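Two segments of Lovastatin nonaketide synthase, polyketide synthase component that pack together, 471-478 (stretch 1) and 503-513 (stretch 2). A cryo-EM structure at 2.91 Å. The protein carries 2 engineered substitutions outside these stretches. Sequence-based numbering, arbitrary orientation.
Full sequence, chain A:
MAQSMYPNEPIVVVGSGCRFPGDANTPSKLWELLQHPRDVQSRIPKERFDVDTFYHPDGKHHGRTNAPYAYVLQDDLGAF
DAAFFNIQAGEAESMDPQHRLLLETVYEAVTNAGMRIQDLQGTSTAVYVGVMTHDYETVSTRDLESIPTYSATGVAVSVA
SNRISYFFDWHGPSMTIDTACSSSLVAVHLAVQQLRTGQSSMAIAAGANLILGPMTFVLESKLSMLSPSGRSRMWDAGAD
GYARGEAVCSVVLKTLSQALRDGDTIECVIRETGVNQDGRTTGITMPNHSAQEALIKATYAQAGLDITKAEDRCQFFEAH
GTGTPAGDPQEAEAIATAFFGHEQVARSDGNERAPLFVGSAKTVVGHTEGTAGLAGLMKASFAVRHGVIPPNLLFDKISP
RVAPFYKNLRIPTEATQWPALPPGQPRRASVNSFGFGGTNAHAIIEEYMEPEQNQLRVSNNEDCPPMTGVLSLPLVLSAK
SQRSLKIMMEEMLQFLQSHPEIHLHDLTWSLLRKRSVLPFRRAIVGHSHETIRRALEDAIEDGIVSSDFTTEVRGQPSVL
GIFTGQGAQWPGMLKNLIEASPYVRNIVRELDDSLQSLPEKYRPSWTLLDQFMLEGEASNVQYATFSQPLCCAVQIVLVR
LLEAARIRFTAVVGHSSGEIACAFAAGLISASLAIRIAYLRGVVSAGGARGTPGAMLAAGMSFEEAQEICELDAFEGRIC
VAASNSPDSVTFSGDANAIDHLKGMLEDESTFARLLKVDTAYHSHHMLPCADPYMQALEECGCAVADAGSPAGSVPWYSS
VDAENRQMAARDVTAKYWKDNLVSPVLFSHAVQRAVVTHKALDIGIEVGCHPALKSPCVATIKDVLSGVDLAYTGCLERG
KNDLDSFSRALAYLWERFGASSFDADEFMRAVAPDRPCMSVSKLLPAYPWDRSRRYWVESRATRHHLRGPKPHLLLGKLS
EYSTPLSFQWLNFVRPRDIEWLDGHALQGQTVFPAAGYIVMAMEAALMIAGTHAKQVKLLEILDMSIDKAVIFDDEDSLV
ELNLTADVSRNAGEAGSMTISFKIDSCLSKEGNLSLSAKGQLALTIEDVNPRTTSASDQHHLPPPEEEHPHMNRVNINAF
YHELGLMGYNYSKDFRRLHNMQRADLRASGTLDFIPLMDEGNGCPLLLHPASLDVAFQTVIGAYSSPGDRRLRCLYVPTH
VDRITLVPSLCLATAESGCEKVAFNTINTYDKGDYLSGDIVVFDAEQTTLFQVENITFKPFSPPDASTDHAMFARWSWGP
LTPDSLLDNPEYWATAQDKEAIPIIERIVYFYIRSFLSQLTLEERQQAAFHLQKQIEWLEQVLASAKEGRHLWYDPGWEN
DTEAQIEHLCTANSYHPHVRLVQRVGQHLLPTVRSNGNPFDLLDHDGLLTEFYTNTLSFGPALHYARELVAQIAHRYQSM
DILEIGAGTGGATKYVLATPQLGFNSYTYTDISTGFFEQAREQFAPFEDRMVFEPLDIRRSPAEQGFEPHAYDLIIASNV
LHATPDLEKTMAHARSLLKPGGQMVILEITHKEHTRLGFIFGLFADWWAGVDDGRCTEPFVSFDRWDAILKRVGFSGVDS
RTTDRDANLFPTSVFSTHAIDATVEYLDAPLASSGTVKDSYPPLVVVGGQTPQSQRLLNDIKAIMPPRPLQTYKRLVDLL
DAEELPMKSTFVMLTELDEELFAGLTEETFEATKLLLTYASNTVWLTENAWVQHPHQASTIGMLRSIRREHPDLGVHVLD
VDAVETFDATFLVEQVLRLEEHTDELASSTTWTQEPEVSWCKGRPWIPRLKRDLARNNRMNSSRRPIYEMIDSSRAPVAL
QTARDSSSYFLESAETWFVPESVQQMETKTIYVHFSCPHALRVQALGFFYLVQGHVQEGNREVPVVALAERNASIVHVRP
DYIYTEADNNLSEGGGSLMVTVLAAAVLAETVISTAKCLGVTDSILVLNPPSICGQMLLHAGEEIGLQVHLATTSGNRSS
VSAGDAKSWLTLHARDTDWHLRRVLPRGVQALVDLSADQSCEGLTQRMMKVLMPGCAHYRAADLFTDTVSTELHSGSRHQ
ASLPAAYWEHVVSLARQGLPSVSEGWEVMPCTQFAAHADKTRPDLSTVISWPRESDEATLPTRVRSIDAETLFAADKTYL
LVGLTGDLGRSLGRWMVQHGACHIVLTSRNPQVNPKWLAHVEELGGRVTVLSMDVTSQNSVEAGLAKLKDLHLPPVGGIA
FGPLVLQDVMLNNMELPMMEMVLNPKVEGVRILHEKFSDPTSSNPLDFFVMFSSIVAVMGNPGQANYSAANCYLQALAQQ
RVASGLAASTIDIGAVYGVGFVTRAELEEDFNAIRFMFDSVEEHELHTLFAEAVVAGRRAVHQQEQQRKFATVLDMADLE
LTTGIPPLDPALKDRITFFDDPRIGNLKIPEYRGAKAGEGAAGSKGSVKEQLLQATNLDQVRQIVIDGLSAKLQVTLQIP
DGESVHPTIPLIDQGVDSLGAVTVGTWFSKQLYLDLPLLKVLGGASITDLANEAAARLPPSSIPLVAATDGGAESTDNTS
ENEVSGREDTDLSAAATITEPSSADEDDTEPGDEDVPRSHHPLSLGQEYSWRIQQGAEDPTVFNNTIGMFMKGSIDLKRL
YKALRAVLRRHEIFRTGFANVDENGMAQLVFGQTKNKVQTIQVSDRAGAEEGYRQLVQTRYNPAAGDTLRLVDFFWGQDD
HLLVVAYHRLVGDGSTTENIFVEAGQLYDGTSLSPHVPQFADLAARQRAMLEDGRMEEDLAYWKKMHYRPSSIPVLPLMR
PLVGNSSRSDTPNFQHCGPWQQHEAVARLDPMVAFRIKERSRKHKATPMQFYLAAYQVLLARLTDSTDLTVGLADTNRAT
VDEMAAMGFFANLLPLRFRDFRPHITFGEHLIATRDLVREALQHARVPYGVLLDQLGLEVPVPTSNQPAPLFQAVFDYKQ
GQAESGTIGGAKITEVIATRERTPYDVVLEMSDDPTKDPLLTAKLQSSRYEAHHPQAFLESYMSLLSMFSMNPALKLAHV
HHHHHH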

# COMPACT_ATOMS: atom_id res chain seq x y z
N LEU A 471 -25.08 65.01 25.59
CA LEU A 471 -24.42 64.11 26.53
C LEU A 471 -24.75 62.67 26.17
O LEU A 471 -25.91 62.27 26.14
N SER A 472 -23.71 61.88 25.90
CA SER A 472 -23.88 60.48 25.56
C SER A 472 -22.74 59.67 26.18
O SER A 472 -21.67 60.20 26.46
N LEU A 473 -23.00 58.39 26.38
CA LEU A 473 -21.98 57.51 26.93
C LEU A 473 -20.86 57.29 25.91
O LEU A 473 -21.08 57.43 24.70
N PRO A 474 -19.66 56.97 26.38
CA PRO A 474 -18.59 56.63 25.43
C PRO A 474 -18.90 55.36 24.67
O PRO A 474 -19.55 54.44 25.19
N LEU A 475 -18.44 55.31 23.42
CA LEU A 475 -18.62 54.13 22.58
C LEU A 475 -17.50 53.15 22.92
O LEU A 475 -16.35 53.36 22.55
N VAL A 476 -17.85 52.09 23.64
CA VAL A 476 -16.86 51.18 24.21
C VAL A 476 -16.78 49.93 23.35
O VAL A 476 -17.80 49.37 22.94
N LEU A 477 -15.55 49.49 23.08
CA LEU A 477 -15.30 48.26 22.34
C LEU A 477 -14.25 47.45 23.09
O LEU A 477 -13.38 48.01 23.76
N SER A 478 -14.35 46.13 22.97
CA SER A 478 -13.41 45.25 23.66
C SER A 478 -13.27 43.95 22.89
O SER A 478 -14.23 43.47 22.28
N HIS A 503 -29.80 55.64 16.90
CA HIS A 503 -29.54 56.58 17.97
C HIS A 503 -28.21 56.27 18.64
O HIS A 503 -27.92 55.11 18.96
N LEU A 504 -27.39 57.30 18.85
CA LEU A 504 -26.08 57.10 19.45
C LEU A 504 -26.20 56.69 20.91
O LEU A 504 -25.41 55.88 21.40
N HIS A 505 -27.17 57.26 21.63
CA HIS A 505 -27.37 56.90 23.03
C HIS A 505 -27.61 55.40 23.17
O HIS A 505 -26.97 54.73 23.98
N ASP A 506 -28.55 54.86 22.38
CA ASP A 506 -28.85 53.44 22.45
C ASP A 506 -27.64 52.60 22.06
O ASP A 506 -27.36 51.57 22.68
N LEU A 507 -26.91 53.04 21.03
CA LEU A 507 -25.73 52.30 20.58
C LEU A 507 -24.70 52.19 21.70
O LEU A 507 -24.21 51.10 22.02
N THR A 508 -24.35 53.33 22.31
CA THR A 508 -23.35 53.31 23.37
C THR A 508 -23.84 52.55 24.59
O THR A 508 -23.06 51.83 25.23
N TRP A 509 -25.12 52.69 24.93
CA TRP A 509 -25.65 51.96 26.08
C TRP A 509 -25.61 50.46 25.84
O TRP A 509 -25.33 49.68 26.76
N SER A 510 -25.91 50.02 24.61
CA SER A 510 -25.80 48.60 24.29
C SER A 510 -24.35 48.14 24.37
O SER A 510 -24.06 47.05 24.88
N LEU A 511 -23.42 48.96 23.87
CA LEU A 511 -22.01 48.58 23.91
C LEU A 511 -21.48 48.52 25.34
O LEU A 511 -20.53 47.77 25.61
N LEU A 512 -22.06 49.29 26.25
CA LEU A 512 -21.61 49.30 27.64
C LEU A 512 -22.29 48.21 28.47
O LEU A 512 -21.62 47.34 29.03
N ARG A 513 -23.61 48.26 28.55
CA ARG A 513 -24.38 47.40 29.45
C ARG A 513 -24.77 46.08 28.81
O ARG A 513 -24.93 45.08 29.52

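Strand 475-478 and the loop before it lie along helix 504-513, running in roughly the same direction at 35°. The two axes approach to 7.1 Å, and the contact between them is mostly apolar.

The one hydrogen bond across the contact lies at its N-terminal end. His505 starts sideways from the helix, but chi1 m brings its ring toward the loop. Its NE2 donates to Leu471 O at a very short 2.5 Å, with the oxygen at the ring edge, near its plane. The CA-to-CB bond of Leu471 (t,t) points away from the helix, so the residue takes part through its backbone. Ser472 is p and points toward the helix; its CB sits 3.3 Å from His505 CD2, and its OG is 3.9 Å from Leu504 CD2.

Thr508 points toward the other stretch, where the backbones come close: its CA is 4.9 Å from Leu475 CA. The p rotamer turns OG1 back toward the helix carbonyls of Leu504 and His505. It also places CG2 against the loop backbone, 3.2 Å from Leu473 O.

Leu473 is m,m and points toward the helix. Its CB meets Leu512 CD1 at 3.5 Å. Leu512 leaves the helix sideways, yet its m,t conformation carries its end inward, and its CD2 lies 3.4 Å from Val476 CG1. Val476, in m, directs CG2 at the helix, 3.0 Å from Leu511 O and 3.8 Å from Leu511 CB.

Leu511 points toward the strand. Its m,t side chain reaches two strand leucines. Its CD1 lies 3.5 Å from Leu475 CG, and its CD2 3.8 Å from Leu477 CD2. Leu477 starts away from the helix, but its m,t side chain returns. Leu475, t,t, also meets Leu507, with CD1 4.1 Å from Leu507 CD2.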

# COMPACT_ATOMS: atom_id res chain seq x y z
CB LEU A 471 -24.85 64.41 27.96
CG LEU A 471 -23.85 64.06 29.07
CD1 LEU A 471 -24.46 64.33 30.43
CD2 LEU A 471 -23.38 62.62 28.97
CB SER A 472 -23.92 60.26 24.04
OG SER A 472 -22.69 60.63 23.45
CB LEU A 473 -22.58 56.16 27.31
CG LEU A 473 -23.45 56.08 28.58
CD1 LEU A 473 -22.67 56.56 29.79
CD2 LEU A 473 -24.72 56.88 28.41
CB PRO A 474 -17.36 56.46 26.34
CG PRO A 474 -17.92 56.09 27.66
CD PRO A 474 -19.23 56.82 27.78
CB LEU A 475 -18.60 54.53 21.11
CG LEU A 475 -18.85 53.42 20.08
CD1 LEU A 475 -19.41 54.01 18.80
CD2 LEU A 475 -17.58 52.64 19.79
CB VAL A 476 -17.22 50.82 25.67
CG1 VAL A 476 -17.29 52.08 26.51
CG2 VAL A 476 -18.53 50.05 25.73
CB LEU A 477 -14.83 48.56 20.92
CG LEU A 477 -15.78 49.41 20.08
CD1 LEU A 477 -15.12 49.86 18.80
CD2 LEU A 477 -17.05 48.64 19.78
CB SER A 478 -13.85 44.97 25.09
OG SER A 478 -15.16 44.43 25.13
CB HIS A 503 -30.67 56.53 19.00
CG HIS A 503 -30.77 57.74 19.87
ND1 HIS A 503 -31.50 57.77 21.04
CD2 HIS A 503 -30.24 58.98 19.73
CE1 HIS A 503 -31.41 58.96 21.59
NE2 HIS A 503 -30.65 59.72 20.82
CB LEU A 504 -25.24 58.37 19.31
CG LEU A 504 -23.81 58.28 19.84
CD1 LEU A 504 -23.03 57.19 19.11
CD2 LEU A 504 -23.10 59.62 19.70
CB HIS A 505 -28.54 57.69 23.62
CG HIS A 505 -28.21 59.11 23.94
ND1 HIS A 505 -29.07 60.15 23.68
CD2 HIS A 505 -27.11 59.66 24.49
CE1 HIS A 505 -28.52 61.29 24.07
NE2 HIS A 505 -27.33 61.02 24.57
CB ASP A 506 -30.04 53.11 21.56
CG ASP A 506 -31.29 53.87 21.95
OD1 ASP A 506 -31.29 55.12 21.84
OD2 ASP A 506 -32.28 53.23 22.36
CB LEU A 507 -25.14 52.98 19.35
CG LEU A 507 -24.21 52.17 18.45
CD1 LEU A 507 -23.92 52.94 17.18
CD2 LEU A 507 -22.91 51.83 19.16
CB THR A 508 -22.97 54.75 23.75
OG1 THR A 508 -24.14 55.46 24.15
CG2 THR A 508 -22.33 55.45 22.56
CB TRP A 509 -27.07 52.41 26.38
CG TRP A 509 -27.73 51.61 27.46
CD1 TRP A 509 -27.61 51.79 28.80
CD2 TRP A 509 -28.60 50.49 27.28
NE1 TRP A 509 -28.36 50.86 29.47
CE2 TRP A 509 -28.98 50.05 28.56
CE3 TRP A 509 -29.10 49.82 26.16
CZ2 TRP A 509 -29.83 48.96 28.76
CZ3 TRP A 509 -29.95 48.74 26.36
CH2 TRP A 509 -30.31 48.33 27.65
CB SER A 510 -26.37 48.33 22.91
OG SER A 510 -25.74 49.13 21.93
CB LEU A 511 -21.18 49.55 23.08
CG LEU A 511 -21.24 49.33 21.57
CD1 LEU A 511 -20.60 50.48 20.84
CD2 LEU A 511 -20.56 48.03 21.18
CB LEU A 512 -21.86 50.68 28.26
CG LEU A 512 -20.75 51.71 28.09
CD1 LEU A 512 -21.27 53.10 28.39
CD2 LEU A 512 -19.58 51.38 28.99
CB ARG A 513 -25.64 48.14 29.91
CG ARG A 513 -26.00 47.94 31.38
CD ARG A 513 -27.21 47.05 31.56
NE ARG A 513 -26.87 45.63 31.43
CZ ARG A 513 -26.55 44.84 32.44
NH1 ARG A 513 -26.51 45.29 33.69
NH2 ARG A 513 -26.26 43.57 32.20